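Local atomic coordinates of lipase (Pelosinus fermentans, PDB entry 5AH0), a protein that hydrolyses ester bonds, including those of the synthetic polyester poly(butylene adipate-co-terephthalate), and carries a zinc ion in an alpha/beta-hydrolase fold. Residues A[295-300]-A[305-310]; A[15-20]-A[32-37]; A[208-213]-A[219-224]. All coordinates share one frame; numbering follows the deposited sequence.

Interaction 1: residues A[295-300]-A[305-310]; sequences GSYTRN and VIIDNS
Ile307 lays its terminal methyl across one face of the Arg299 guanidinium, CD1 standing 3.3 Å from CZ. The same CD1 meets the Tyr297 ring at its edge, 3.7 Å from CE2, so one methyl touches both the aromatic edge and the guanidinium face. Its other branch, CG2, lies anti to the backbone N (CG1 at chi1 -66°) and points back at the carbonyl O of Tyr297. The two backbones form a single antiparallel bridge, a hydrogen-bonded pair: Arg299 N donates to Ile307 O at 2.9 Å, and Ile307 N returns a bond to Arg299 O at 2.8 Å. Arg299 bends at chi3 (70°), which brings NH2 to the carbonyl O of Val305 at 2.6 Å, on a lone pair but tilted from the guanidinium plane, while NH1 donates to Tyr297 OH at 3.1 Å. A leucine in place of Arg299 would probably leave the Val305 carbonyl and the Tyr297 hydroxyl without their donor and Asp170 without this salt-bridge partner. Thr298 adds CB against Ile307 O, 3.2 Å away. The loop, closed by this one bridge, follows helix 288-294 and precedes strand 334-336; Tyr297 and Ile307 rest on helix 167-170, whose Asp170 forms a salt bridge with Arg299 NH1, and Val305 packs against helix 241-250.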
loop_
_atom_site.group_PDB
_atom_site.type_symbol
_atom_site.label_atom_id
_atom_site.label_comp_id
_atom_site.label_asym_id
_atom_site.label_seq_id
_atom_site.Cartn_x
_atom_site.Cartn_y
_atom_site.Cartn_z
ATOM N N GLY A 295 -7.828 2.296 19.324
ATOM C CA GLY A 295 -8.087 1.361 20.401
ATOM C C GLY A 295 -9.286 1.700 21.268
ATOM O O GLY A 295 -9.632 0.929 22.156
ATOM N N SER A 296 -9.925 2.843 21.022
ATOM C CA SER A 296 -11.079 3.249 21.823
ATOM C C SER A 296 -12.313 3.531 20.957
ATOM O O SER A 296 -13.371 3.891 21.469
ATOM C CB SER A 296 -10.744 4.482 22.671
ATOM O OG SER A 296 -10.527 5.626 21.865
ATOM N N TYR A 297 -12.169 3.384 19.646
ATOM C CA TYR A 297 -13.254 3.680 18.728
ATOM C C TYR A 297 -14.160 2.474 18.514
ATOM O O TYR A 297 -13.722 1.442 18.032
ATOM C CB TYR A 297 -12.701 4.165 17.388
ATOM C CG TYR A 297 -13.779 4.458 16.378
ATOM C CD1 TYR A 297 -14.411 5.692 16.347
ATOM C CD2 TYR A 297 -14.157 3.503 15.444
ATOM C CE1 TYR A 297 -15.403 5.970 15.426
ATOM C CE2 TYR A 297 -15.151 3.764 14.509
ATOM C CZ TYR A 297 -15.772 5.004 14.506
ATOM O OH TYR A 297 -16.760 5.278 13.584
ATOM N N THR A 298 -15.429 2.610 18.889
ATOM C CA THR A 298 -16.423 1.577 18.593
ATOM C C THR A 298 -17.613 2.185 17.852
ATOM O O THR A 298 -17.812 3.396 17.860
ATOM C CB THR A 298 -16.910 0.853 19.867
ATOM O OG1 THR A 298 -17.494 1.795 20.773
ATOM C CG2 THR A 298 -15.746 0.146 20.553
ATOM N N ARG A 299 -18.393 1.343 17.191
ATOM C CA ARG A 299 -19.539 1.838 16.444
ATOM C C ARG A 299 -20.543 0.741 16.166
ATOM O O ARG A 299 -20.190 -0.329 15.663
ATOM C CB ARG A 299 -19.089 2.459 15.127
ATOM C CG ARG A 299 -20.188 3.126 14.363
ATOM C CD ARG A 299 -19.693 3.528 13.012
ATOM N NE ARG A 299 -19.454 2.367 12.173
ATOM C CZ ARG A 299 -18.368 2.196 11.422
ATOM N NH1 ARG A 299 -17.407 3.113 11.425
ATOM N NH2 ARG A 299 -18.244 1.106 10.677
ATOM N N ASN A 300 -21.802 1.029 16.472
ATOM C CA ASN A 300 -22.879 0.071 16.295
ATOM C C ASN A 300 -23.995 0.718 15.497
ATOM O O ASN A 300 -25.059 1.011 16.037
ATOM C CB ASN A 300 -23.408 -0.410 17.646
ATOM C CG ASN A 300 -24.234 -1.670 17.532
ATOM O OD1 ASN A 300 -24.039 -2.468 16.616
ATOM N ND2 ASN A 300 -25.186 -1.843 18.445
ATOM N N VAL A 305 -20.185 -1.493 8.850
ATOM C CA VAL A 305 -19.482 -2.550 9.573
ATOM C C VAL A 305 -19.533 -2.271 11.068
ATOM O O VAL A 305 -19.179 -1.175 11.514
ATOM C CB VAL A 305 -18.021 -2.653 9.112
ATOM C CG1 VAL A 305 -17.253 -3.693 9.937
ATOM C CG2 VAL A 305 -17.961 -2.974 7.628
ATOM N N ILE A 306 -19.977 -3.256 11.843
ATOM C CA ILE A 306 -20.091 -3.066 13.288
ATOM C C ILE A 306 -18.704 -3.172 13.912
ATOM O O ILE A 306 -17.970 -4.131 13.663
ATOM C CB ILE A 306 -21.055 -4.081 13.955
ATOM C CG1 ILE A 306 -22.507 -3.582 13.912
ATOM C CG2 ILE A 306 -20.689 -4.278 15.419
ATOM C CD1 ILE A 306 -23.117 -3.451 12.530
ATOM N N ILE A 307 -18.345 -2.162 14.698
ATOM C CA ILE A 307 -17.010 -2.065 15.264
ATOM C C ILE A 307 -17.019 -2.220 16.781
ATOM O O ILE A 307 -17.418 -1.323 17.527
ATOM C CB ILE A 307 -16.368 -0.747 14.850
ATOM C CG1 ILE A 307 -16.159 -0.786 13.338
ATOM C CG2 ILE A 307 -15.041 -0.525 15.587
ATOM C CD1 ILE A 307 -15.903 0.539 12.753
ATOM N N ASP A 308 -16.548 -3.384 17.212
ATOM C CA ASP A 308 -16.633 -3.833 18.589
ATOM C C ASP A 308 -15.252 -4.033 19.182
ATOM O O ASP A 308 -14.249 -3.714 18.549
ATOM C CB ASP A 308 -17.399 -5.146 18.646
ATOM C CG ASP A 308 -16.644 -6.268 17.966
ATOM O OD1 ASP A 308 -16.700 -6.346 16.721
ATOM O OD2 ASP A 308 -15.977 -7.060 18.670
ATOM N N ASN A 309 -15.207 -4.615 20.377
ATOM C CA ASN A 309 -13.959 -4.785 21.103
ATOM C C ASN A 309 -12.883 -5.545 20.337
ATOM O O ASN A 309 -11.695 -5.294 20.522
ATOM C CB ASN A 309 -14.232 -5.469 22.436
ATOM C CG ASN A 309 -14.941 -4.554 23.409
ATOM O OD1 ASN A 309 -14.729 -3.347 23.399
ATOM N ND2 ASN A 309 -15.788 -5.122 24.254
ATOM N N SER A 310 -13.286 -6.439 19.444
ATOM C CA SER A 310 -12.312 -7.202 18.676
ATOM C C SER A 310 -11.565 -6.324 17.668
ATOM O O SER A 310 -10.545 -6.738 17.130
ATOM C CB SER A 310 -12.991 -8.384 17.974
ATOM O OG SER A 310 -13.799 -7.969 16.890
#

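Interaction 2: residues A[15-20]-A[32-37]; sequences WGRNEV and YEQELS
Arg17 reaches from a type I beta turn, Gly16 to Glu19, to the first turn of helix 32-38, joining the loop after strand 6-9 of the alpha/beta-hydrolase sheet to the helix that follows it. The carboxylate of Glu33 faces its guanidinium, the two planes 31° apart, with OE1 over one face and 3.7 Å from Arg17 NH1. This is a long salt bridge resting on charge alone, because no N-H points at the oxygen; the aliphatic CD of Arg17 sits slightly nearer to Glu33 OE1, at 3.5 Å. At the guanidinium edge Gln34 NE2 comes within 3.3 Å of Arg17 NH2, but both are donors and the pair is a packing contact, not a bond. Glu33 swings CG anti to its own N (chi1 -173°) and then bends at chi2, which carries the carboxylate over Arg17 rather than end-on to it. The stronger partners lie just beyond: Asp31 forms a salt bridge with Arg17 NH1, and Thr45 on strand 43-46 hydrogen-bonds Glu33 OE1, so the Arg17-Glu33 attraction is probably secondary to both. The turn that presents Arg17 is tied by Glu19 N to Gly16 O at 2.9 Å. Its Glu19 side chain folds back across the turn, where OE1 accepts the backbone N-H of Gly16 at 2.7 Å with an N-H...O angle of 169°.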
loop_
_atom_site.group_PDB
_atom_site.type_symbol
_atom_site.label_atom_id
_atom_site.label_comp_id
_atom_site.label_asym_id
_atom_site.label_seq_id
_atom_site.Cartn_x
_atom_site.Cartn_y
_atom_site.Cartn_z
ATOM N N TRP A 15 6.362 6.842 0.483
ATOM C CA TRP A 15 7.151 7.728 -0.390
ATOM C C TRP A 15 8.245 6.990 -1.172
ATOM O O TRP A 15 8.693 5.917 -0.769
ATOM C CB TRP A 15 7.786 8.850 0.443
ATOM C CG TRP A 15 8.730 8.351 1.481
ATOM C CD1 TRP A 15 10.088 8.195 1.359
ATOM C CD2 TRP A 15 8.398 7.934 2.812
ATOM N NE1 TRP A 15 10.616 7.696 2.536
ATOM C CE2 TRP A 15 9.602 7.543 3.446
ATOM C CE3 TRP A 15 7.204 7.859 3.534
ATOM C CZ2 TRP A 15 9.639 7.082 4.761
ATOM C CZ3 TRP A 15 7.246 7.389 4.837
ATOM C CH2 TRP A 15 8.452 7.004 5.433
ATOM N N GLY A 16 8.667 7.567 -2.299
ATOM C CA GLY A 16 9.631 6.926 -3.179
ATOM C C GLY A 16 11.069 7.285 -2.855
ATOM O O GLY A 16 11.328 8.210 -2.087
ATOM N N ARG A 17 12.004 6.570 -3.474
ATOM C CA ARG A 17 13.423 6.655 -3.131
ATOM C C ARG A 17 14.018 8.024 -3.446
ATOM O O ARG A 17 15.039 8.409 -2.882
ATOM C CB ARG A 17 14.199 5.565 -3.872
ATOM C CG ARG A 17 13.646 4.159 -3.645
ATOM C CD ARG A 17 14.278 3.132 -4.594
ATOM N NE ARG A 17 15.741 3.195 -4.614
ATOM C CZ ARG A 17 16.543 2.687 -3.676
ATOM N NH1 ARG A 17 16.043 2.070 -2.612
ATOM N NH2 ARG A 17 17.860 2.805 -3.802
ATOM N N ASN A 18 13.376 8.754 -4.352
ATOM C CA ASN A 18 13.839 10.082 -4.735
ATOM C C ASN A 18 13.231 11.161 -3.842
ATOM O O ASN A 18 13.398 12.354 -4.085
ATOM C CB ASN A 18 13.491 10.347 -6.193
ATOM C CG ASN A 18 14.174 9.373 -7.135
ATOM O OD1 ASN A 18 15.310 8.949 -6.894
ATOM N ND2 ASN A 18 13.478 8.996 -8.206
ATOM N N GLU A 19 12.510 10.723 -2.815
ATOM C CA GLU A 19 11.874 11.608 -1.854
ATOM C C GLU A 19 12.413 11.348 -0.457
ATOM O O GLU A 19 12.958 10.274 -0.196
ATOM C CB GLU A 19 10.359 11.411 -1.860
ATOM C CG GLU A 19 9.664 11.827 -3.137
ATOM C CD GLU A 19 8.226 11.330 -3.193
ATOM O OE1 GLU A 19 8.005 10.117 -2.988
ATOM O OE2 GLU A 19 7.316 12.150 -3.450
ATOM N N VAL A 20 12.246 12.325 0.432
ATOM C CA VAL A 20 12.639 12.191 1.831
ATOM C C VAL A 20 14.057 11.662 1.926
ATOM O O VAL A 20 14.281 10.528 2.351
ATOM C CB VAL A 20 11.692 11.247 2.603
ATOM C CG1 VAL A 20 11.982 11.292 4.099
ATOM C CG2 VAL A 20 10.248 11.626 2.348
ATOM N N TYR A 32 16.964 -1.459 2.303
ATOM C CA TYR A 32 16.629 -2.885 2.223
ATOM C C TYR A 32 16.598 -3.382 0.792
ATOM O O TYR A 32 17.079 -4.479 0.496
ATOM C CB TYR A 32 15.284 -3.185 2.893
ATOM C CG TYR A 32 15.291 -3.205 4.425
ATOM C CD1 TYR A 32 16.463 -2.985 5.159
ATOM C CD2 TYR A 32 14.107 -3.442 5.134
ATOM C CE1 TYR A 32 16.444 -2.985 6.576
ATOM C CE2 TYR A 32 14.080 -3.447 6.528
ATOM C CZ TYR A 32 15.251 -3.219 7.246
ATOM O OH TYR A 32 15.195 -3.233 8.625
ATOM N N GLU A 33 16.028 -2.581 -0.099
ATOM C CA GLU A 33 15.958 -2.968 -1.499
ATOM C C GLU A 33 17.347 -3.291 -2.052
ATOM O O GLU A 33 17.546 -4.339 -2.661
ATOM C CB GLU A 33 15.314 -1.871 -2.344
ATOM C CG GLU A 33 15.057 -2.292 -3.776
ATOM C CD GLU A 33 15.462 -1.226 -4.777
ATOM O OE1 GLU A 33 14.630 -0.338 -5.074
ATOM O OE2 GLU A 33 16.615 -1.281 -5.270
ATOM N N GLN A 34 18.299 -2.384 -1.866
ATOM C CA GLN A 34 19.648 -2.595 -2.396
ATOM C C GLN A 34 20.383 -3.738 -1.696
ATOM O O GLN A 34 21.132 -4.480 -2.339
ATOM C CB GLN A 34 20.475 -1.309 -2.301
ATOM C CG GLN A 34 20.154 -0.290 -3.397
ATOM C CD GLN A 34 21.133 0.875 -3.420
ATOM O OE1 GLN A 34 22.052 0.946 -2.599
ATOM N NE2 GLN A 34 20.939 1.796 -4.361
ATOM N N GLU A 35 20.177 -3.876 -0.386
ATOM C CA GLU A 35 20.820 -4.958 0.347
ATOM C C GLU A 35 20.292 -6.305 -0.122
ATOM O O GLU A 35 21.068 -7.221 -0.387
ATOM C CB GLU A 35 20.613 -4.815 1.856
ATOM C CG GLU A 35 21.114 -3.515 2.455
ATOM C CD GLU A 35 22.571 -3.289 2.178
ATOM O OE1 GLU A 35 23.296 -4.290 2.022
ATOM O OE2 GLU A 35 22.993 -2.117 2.107
ATOM N N LEU A 36 18.976 -6.409 -0.263
ATOM C CA LEU A 36 18.381 -7.626 -0.790
ATOM C C LEU A 36 18.983 -7.972 -2.157
ATOM O O LEU A 36 19.368 -9.122 -2.403
ATOM C CB LEU A 36 16.868 -7.480 -0.902
ATOM C CG LEU A 36 16.044 -7.560 0.380
ATOM C CD1 LEU A 36 14.560 -7.607 0.041
ATOM C CD2 LEU A 36 16.447 -8.774 1.203
ATOM N N SER A 37 19.113 -6.974 -3.028
ATOM C CA SER A 37 19.708 -7.208 -4.339
ATOM C C SER A 37 21.162 -7.665 -4.203
ATOM O O SER A 37 21.598 -8.572 -4.927
ATOM C CB SER A 37 19.620 -5.943 -5.207
ATOM O OG SER A 37 18.269 -5.596 -5.507
#

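Interaction 3: residues A[208-213]-A[219-224]; sequences NRKSGE and TNRVFN
Glu213 OE1 accepts from two donors: Arg221 NH2 at 2.9 Å, on its syn lone pair, and the backbone N of Lys210 at 3.0 Å, on its anti side. The other oxygen, OE2, takes Arg221 NE at 3.0 Å, again through the syn lone pair. Arg221 thus grips the carboxylate side-on with NE and NH2, one nitrogen to each oxygen, in a bidentate salt bridge whose two planes are only 10° apart. NH2 also donates to the carbonyl O of Asn208 at 3.1 Å; that oxygen lies in the guanidinium plane, although the donor stands above the carbonyl plane. The guanidinium is brought here by a chain that leaves helix 215-223 with CG anti to the backbone N (chi1 178°) and turns at chi3. Over one of its faces runs the bent Lys210 side chain, CG 3.5 Å from NH2, crossing Arg221 at about a right angle. Lys210 and Glu213 bound a type II turn with Gly212 at positive phi. Arg209 NH1, from the residue before the turn, donates to the Glu213 carbonyl O at 2.7 Å. With Lys210 NZ 4.0 Å from Arg221 NH1, the Glu213 carboxylate would be expected to offset part of this positive charge, and its two-oxygen grip should restrict rotation of Glu213 and Arg221, tying the loop that leads into helix 215-223 to a residue near the helix's C-terminal end.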
loop_
_atom_site.group_PDB
_atom_site.type_symbol
_atom_site.label_atom_id
_atom_site.label_comp_id
_atom_site.label_asym_id
_atom_site.label_seq_id
_atom_site.Cartn_x
_atom_site.Cartn_y
_atom_site.Cartn_z
ATOM N N ASN A 208 -1.199 19.805 -7.757
ATOM C CA ASN A 208 0.251 19.739 -7.698
ATOM C C ASN A 208 0.813 21.007 -7.069
ATOM O O ASN A 208 0.216 22.076 -7.189
ATOM C CB ASN A 208 0.827 19.522 -9.095
ATOM C CG ASN A 208 0.339 20.547 -10.079
ATOM O OD1 ASN A 208 -0.660 20.331 -10.769
ATOM N ND2 ASN A 208 1.027 21.683 -10.146
ATOM N N ARG A 209 1.962 20.893 -6.405
ATOM C CA ARG A 209 2.517 22.048 -5.713
ATOM C C ARG A 209 2.818 23.187 -6.668
ATOM O O ARG A 209 3.394 22.983 -7.734
ATOM C CB ARG A 209 3.798 21.710 -4.962
ATOM C CG ARG A 209 4.156 22.832 -4.009
ATOM C CD ARG A 209 5.602 22.836 -3.609
ATOM N NE ARG A 209 5.989 21.687 -2.814
ATOM C CZ ARG A 209 6.828 21.765 -1.790
ATOM N NH1 ARG A 209 7.327 22.950 -1.444
ATOM N NH2 ARG A 209 7.155 20.676 -1.109
ATOM N N LYS A 210 2.428 24.388 -6.264
ATOM C CA LYS A 210 2.718 25.594 -7.022
ATOM C C LYS A 210 4.165 26.026 -6.796
ATOM O O LYS A 210 4.808 25.584 -5.841
ATOM C CB LYS A 210 1.750 26.700 -6.627
ATOM C CG LYS A 210 0.303 26.232 -6.615
ATOM C CD LYS A 210 -0.086 25.595 -7.943
ATOM C CE LYS A 210 -1.556 25.216 -7.957
ATOM N NZ LYS A 210 -2.425 26.402 -7.737
ATOM N N SER A 211 4.674 26.885 -7.673
ATOM C CA SER A 211 6.042 27.372 -7.548
ATOM C C SER A 211 6.205 28.252 -6.319
ATOM O O SER A 211 5.361 29.098 -6.037
ATOM C CB SER A 211 6.452 28.147 -8.800
ATOM O OG SER A 211 7.654 28.870 -8.578
ATOM N N GLY A 212 7.280 28.030 -5.571
ATOM C CA GLY A 212 7.567 28.850 -4.409
ATOM C C GLY A 212 6.616 28.634 -3.245
ATOM O O GLY A 212 6.643 29.380 -2.265
ATOM N N GLU A 213 5.756 27.629 -3.361
ATOM C CA GLU A 213 4.840 27.276 -2.287
ATOM C C GLU A 213 5.570 26.436 -1.254
ATOM O O GLU A 213 6.253 25.473 -1.603
ATOM C CB GLU A 213 3.626 26.523 -2.837
ATOM C CG GLU A 213 2.552 26.202 -1.809
ATOM C CD GLU A 213 1.296 25.611 -2.444
ATOM O OE1 GLU A 213 1.426 24.851 -3.429
ATOM O OE2 GLU A 213 0.180 25.912 -1.963
ATOM N N THR A 219 0.728 21.170 1.728
ATOM C CA THR A 219 0.067 20.102 2.486
ATOM C C THR A 219 -1.340 20.486 2.941
ATOM O O THR A 219 -2.292 19.727 2.740
ATOM C CB THR A 219 0.885 19.695 3.740
ATOM O OG1 THR A 219 2.252 19.458 3.377
ATOM C CG2 THR A 219 0.317 18.435 4.359
ATOM N N ASN A 220 -1.465 21.658 3.558
ATOM C CA ASN A 220 -2.770 22.162 3.982
ATOM C C ASN A 220 -3.741 22.339 2.823
ATOM O O ASN A 220 -4.915 22.009 2.945
ATOM C CB ASN A 220 -2.623 23.475 4.754
ATOM C CG ASN A 220 -2.122 23.257 6.165
ATOM O OD1 ASN A 220 -2.344 22.195 6.754
ATOM N ND2 ASN A 220 -1.455 24.260 6.724
ATOM N N ARG A 221 -3.259 22.863 1.703
ATOM C CA ARG A 221 -4.137 23.082 0.559
ATOM C C ARG A 221 -4.682 21.747 0.041
ATOM O O ARG A 221 -5.843 21.657 -0.351
ATOM C CB ARG A 221 -3.396 23.833 -0.554
ATOM C CG ARG A 221 -4.221 24.077 -1.824
ATOM C CD ARG A 221 -3.546 25.096 -2.738
ATOM N NE ARG A 221 -2.252 24.622 -3.234
ATOM C CZ ARG A 221 -2.084 23.869 -4.320
ATOM N NH1 ARG A 221 -3.129 23.503 -5.054
ATOM N NH2 ARG A 221 -0.862 23.494 -4.680
ATOM N N VAL A 222 -3.867 20.697 0.092
ATOM C CA VAL A 222 -4.310 19.382 -0.362
ATOM C C VAL A 222 -5.458 18.810 0.468
ATOM O O VAL A 222 -6.462 18.358 -0.085
ATOM C CB VAL A 222 -3.151 18.368 -0.339
ATOM C CG1 VAL A 222 -3.682 16.929 -0.413
ATOM C CG2 VAL A 222 -2.157 18.668 -1.460
ATOM N N PHE A 223 -5.317 18.849 1.792
ATOM C CA PHE A 223 -6.278 18.196 2.685
ATOM C C PHE A 223 -7.402 19.128 3.161
ATOM O O PHE A 223 -8.287 18.722 3.918
ATOM C CB PHE A 223 -5.532 17.584 3.871
ATOM C CG PHE A 223 -4.621 16.456 3.479
ATOM C CD1 PHE A 223 -5.121 15.175 3.291
ATOM C CD2 PHE A 223 -3.277 16.683 3.251
ATOM C CE1 PHE A 223 -4.294 14.139 2.911
ATOM C CE2 PHE A 223 -2.439 15.647 2.869
ATOM C CZ PHE A 223 -2.948 14.373 2.699
ATOM N N ASN A 224 -7.369 20.375 2.714
ATOM C CA ASN A 224 -8.485 21.283 2.943
ATOM C C ASN A 224 -9.300 21.410 1.668
ATOM O O ASN A 224 -10.153 22.281 1.544
ATOM C CB ASN A 224 -8.000 22.656 3.410
ATOM C CG ASN A 224 -7.270 22.596 4.737
ATOM O OD1 ASN A 224 -7.032 21.515 5.292
ATOM N ND2 ASN A 224 -6.895 23.761 5.250
#

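In the fold
Along the chain the contacts come in series: interaction 2 first, then interaction 3, then interaction 1, all in one alpha/beta-hydrolase fold. Interaction 2 lies in the connection from strand 6-9 to strand 43-46, parallel neighbours in the central sheet. Interactions 3 and 1 belong to connections around that sheet: the former ends on helix 215-223, which packs on helix 173-190, and the latter follows helix 288-294 and rests on helix 167-170. Interactions 1 and 2 stand on opposite sides of the chain's centre, their centres 36 Å apart; interactions 2 and 3 approach to about 9 Å between nearest atoms. None touches another, so each fastens its own local loop of the fold.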